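Local coordinates for protein glucose-6-phosphate 1-dehydrogenase (Mycobacterium avium, PDB 4LGV) that probably catalyses the NADP-dependent oxidation of glucose 6-phosphate to 6-phosphogluconolactone, the first step of the pentose phosphate pathway, at residues Glu201-Leu206 with Leu376-Asp381. Numbering follows the deposited sequence.
Sequences EELQYL and LRIDPD
Helix-on-sheet packing in the C-terminal domain brings Leu203 and Leu206, one turn apart on helix 200-209, against Leu376 and Ile378 of strand 373-379. The short axes run nearly antiparallel, at 170°, and come no closer than 11.3 Å, so branched side chains must span the gap. Leu376 divides its two methyls between the two helix leucines: its CD1 lies 3.8 Å from Leu203 CD1, and its CD2 lies 4.0 Å from Leu206 CD1. The side chains of Leu203 and Leu376 meet at about a right angle. Ile378 reaches Leu203 from further along the strand, where its CD1 stands 4.4 Å from Leu203 CD2, a looser touch. Its CG1 sits anti to the carbonyl carbon, and the second torsion, -51°, folds CD1 back toward the helix. All four residues are buried, and the join between the segments is purely apolar.

Arg377, still in the strand, reaches over the turn that follows it, which contains the cis peptide before Pro380. Its NE and NH2 both hydrogen-bond Asp381 O side-on, each at 2.9 Å, fastening the side chain to that carbonyl, with the oxygen close to the guanidinium plane. NH2 lies nearly in line with the C=O bond (C=O...N 164°), although the hydrogen bond itself is bent, whereas NE comes from above the carbonyl plane.

Asp379 forms a salt bridge with Lys197, and with Ile378 it makes a classic beta bulge opposite Thr348 of strand 347-354. On the other neighbouring strand, 383-392, Met384 touches both Leu206 and Leu376, while the Tyr205 hydroxyl hydrogen-bonds Ser389 of a second subunit.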
loop_
_atom_site.group_PDB
_atom_site.type_symbol
_atom_site.label_atom_id
_atom_site.label_comp_id
_atom_site.label_asym_id
_atom_site.label_seq_id
_atom_site.Cartn_x
_atom_site.Cartn_y
_atom_site.Cartn_z
ATOM N N GLU A 201 12.814 -20.490 -13.393
ATOM C CA GLU A 201 11.368 -20.687 -13.337
ATOM C C GLU A 201 10.877 -20.697 -11.925
ATOM O O GLU A 201 9.813 -20.130 -11.628
ATOM C CB GLU A 201 10.930 -21.978 -14.012
ATOM C CG GLU A 201 10.927 -21.906 -15.529
ATOM C CD GLU A 201 10.604 -23.259 -16.187
ATOM O OE1 GLU A 201 10.020 -24.171 -15.516
ATOM O OE2 GLU A 201 10.951 -23.402 -17.381
ATOM N N GLU A 202 11.660 -21.299 -11.029
ATOM C CA GLU A 202 11.214 -21.532 -9.660
ATOM C C GLU A 202 11.242 -20.280 -8.828
ATOM O O GLU A 202 10.417 -20.057 -7.985
ATOM C CB GLU A 202 12.062 -22.625 -9.011
ATOM C CG GLU A 202 12.030 -23.954 -9.774
ATOM C CD GLU A 202 13.144 -24.125 -10.824
ATOM O OE1 GLU A 202 13.790 -23.140 -11.222
ATOM O OE2 GLU A 202 13.430 -25.277 -11.213
ATOM N N LEU A 203 12.201 -19.413 -9.086
ATOM C CA LEU A 203 12.243 -18.143 -8.396
ATOM C C LEU A 203 11.126 -17.189 -8.876
ATOM O O LEU A 203 10.546 -16.413 -8.093
ATOM C CB LEU A 203 13.602 -17.547 -8.666
ATOM C CG LEU A 203 13.997 -16.291 -7.961
ATOM C CD1 LEU A 203 13.615 -16.360 -6.490
ATOM C CD2 LEU A 203 15.489 -16.149 -8.074
ATOM N N GLN A 204 10.791 -17.255 -10.177
ATOM C CA GLN A 204 9.649 -16.522 -10.654
ATOM C C GLN A 204 8.386 -17.010 -9.988
ATOM O O GLN A 204 7.533 -16.219 -9.590
ATOM C CB GLN A 204 9.524 -16.594 -12.165
ATOM C CG GLN A 204 10.565 -15.775 -12.857
ATOM C CD GLN A 204 10.418 -15.877 -14.343
ATOM O OE1 GLN A 204 9.648 -15.128 -14.960
ATOM N NE2 GLN A 204 11.178 -16.790 -14.953
ATOM N N TYR A 205 8.243 -18.315 -9.861
ATOM C CA TYR A 205 7.012 -18.846 -9.279
ATOM C C TYR A 205 6.935 -18.386 -7.854
ATOM O O TYR A 205 5.880 -18.005 -7.363
ATOM C CB TYR A 205 6.970 -20.378 -9.405
ATOM C CG TYR A 205 5.725 -20.982 -8.872
ATOM C CD1 TYR A 205 4.575 -21.088 -9.643
ATOM C CD2 TYR A 205 5.673 -21.472 -7.556
ATOM C CE1 TYR A 205 3.408 -21.684 -9.110
ATOM C CE2 TYR A 205 4.536 -22.076 -7.033
ATOM C CZ TYR A 205 3.399 -22.167 -7.794
ATOM O OH TYR A 205 2.262 -22.762 -7.226
ATOM N N LEU A 206 8.082 -18.443 -7.161
ATOM C CA LEU A 206 8.127 -18.075 -5.746
ATOM C C LEU A 206 7.604 -16.669 -5.563
ATOM O O LEU A 206 6.780 -16.392 -4.705
ATOM C CB LEU A 206 9.540 -18.212 -5.249
ATOM C CG LEU A 206 9.854 -17.823 -3.811
ATOM C CD1 LEU A 206 11.057 -18.561 -3.312
ATOM C CD2 LEU A 206 10.189 -16.367 -3.724
ATOM N N LEU A 376 16.998 -15.993 0.163
ATOM C CA LEU A 376 16.950 -16.922 -0.942
ATOM C C LEU A 376 18.324 -17.565 -1.140
ATOM O O LEU A 376 19.251 -16.872 -1.526
ATOM C CB LEU A 376 16.554 -16.171 -2.227
ATOM C CG LEU A 376 15.266 -15.344 -2.164
ATOM C CD1 LEU A 376 15.073 -14.554 -3.420
ATOM C CD2 LEU A 376 14.057 -16.220 -1.959
ATOM N N ARG A 377 18.464 -18.858 -0.857
ATOM C CA ARG A 377 19.651 -19.580 -1.222
ATOM C C ARG A 377 19.501 -20.037 -2.684
ATOM O O ARG A 377 18.588 -20.774 -3.014
ATOM C CB ARG A 377 19.894 -20.797 -0.300
ATOM C CG ARG A 377 21.246 -21.447 -0.582
ATOM C CD ARG A 377 21.696 -22.497 0.441
ATOM N NE ARG A 377 20.698 -23.525 0.595
ATOM C CZ ARG A 377 20.027 -23.768 1.708
ATOM N NH1 ARG A 377 20.311 -23.100 2.827
ATOM N NH2 ARG A 377 19.085 -24.698 1.712
ATOM N N ILE A 378 20.356 -19.513 -3.543
ATOM C CA ILE A 378 20.319 -19.764 -4.983
ATOM C C ILE A 378 21.041 -21.072 -5.253
ATOM O O ILE A 378 20.646 -21.823 -6.120
ATOM C CB ILE A 378 21.056 -18.632 -5.754
ATOM C CG1 ILE A 378 20.431 -17.269 -5.460
ATOM C CG2 ILE A 378 21.068 -18.867 -7.252
ATOM C CD1 ILE A 378 18.941 -17.213 -5.632
ATOM N N ASP A 379 22.110 -21.329 -4.500
ATOM C CA ASP A 379 22.981 -22.486 -4.716
ATOM C C ASP A 379 23.864 -22.670 -3.474
ATOM O O ASP A 379 24.215 -21.689 -2.808
ATOM C CB ASP A 379 23.872 -22.245 -5.947
ATOM C CG ASP A 379 24.748 -23.431 -6.298
ATOM O OD1 ASP A 379 24.193 -24.490 -6.689
ATOM O OD2 ASP A 379 25.996 -23.314 -6.166
ATOM N N PRO A 380 24.147 -23.918 -3.099
ATOM C CA PRO A 380 23.495 -25.111 -3.559
ATOM C C PRO A 380 22.196 -25.286 -2.858
ATOM O O PRO A 380 21.857 -24.506 -1.972
ATOM C CB PRO A 380 24.463 -26.249 -3.133
ATOM C CG PRO A 380 25.186 -25.734 -1.912
ATOM C CD PRO A 380 25.151 -24.199 -2.039
ATOM N N ASP A 381 21.462 -26.328 -3.253
ATOM C CA ASP A 381 20.292 -26.776 -2.510
ATOM C C ASP A 381 19.347 -25.605 -2.285
ATOM O O ASP A 381 19.107 -25.164 -1.155
ATOM C CB ASP A 381 20.726 -27.415 -1.197
ATOM C CG ASP A 381 19.599 -28.062 -0.470
ATOM O OD1 ASP A 381 18.493 -28.201 -1.050
ATOM O OD2 ASP A 381 19.806 -28.427 0.711
#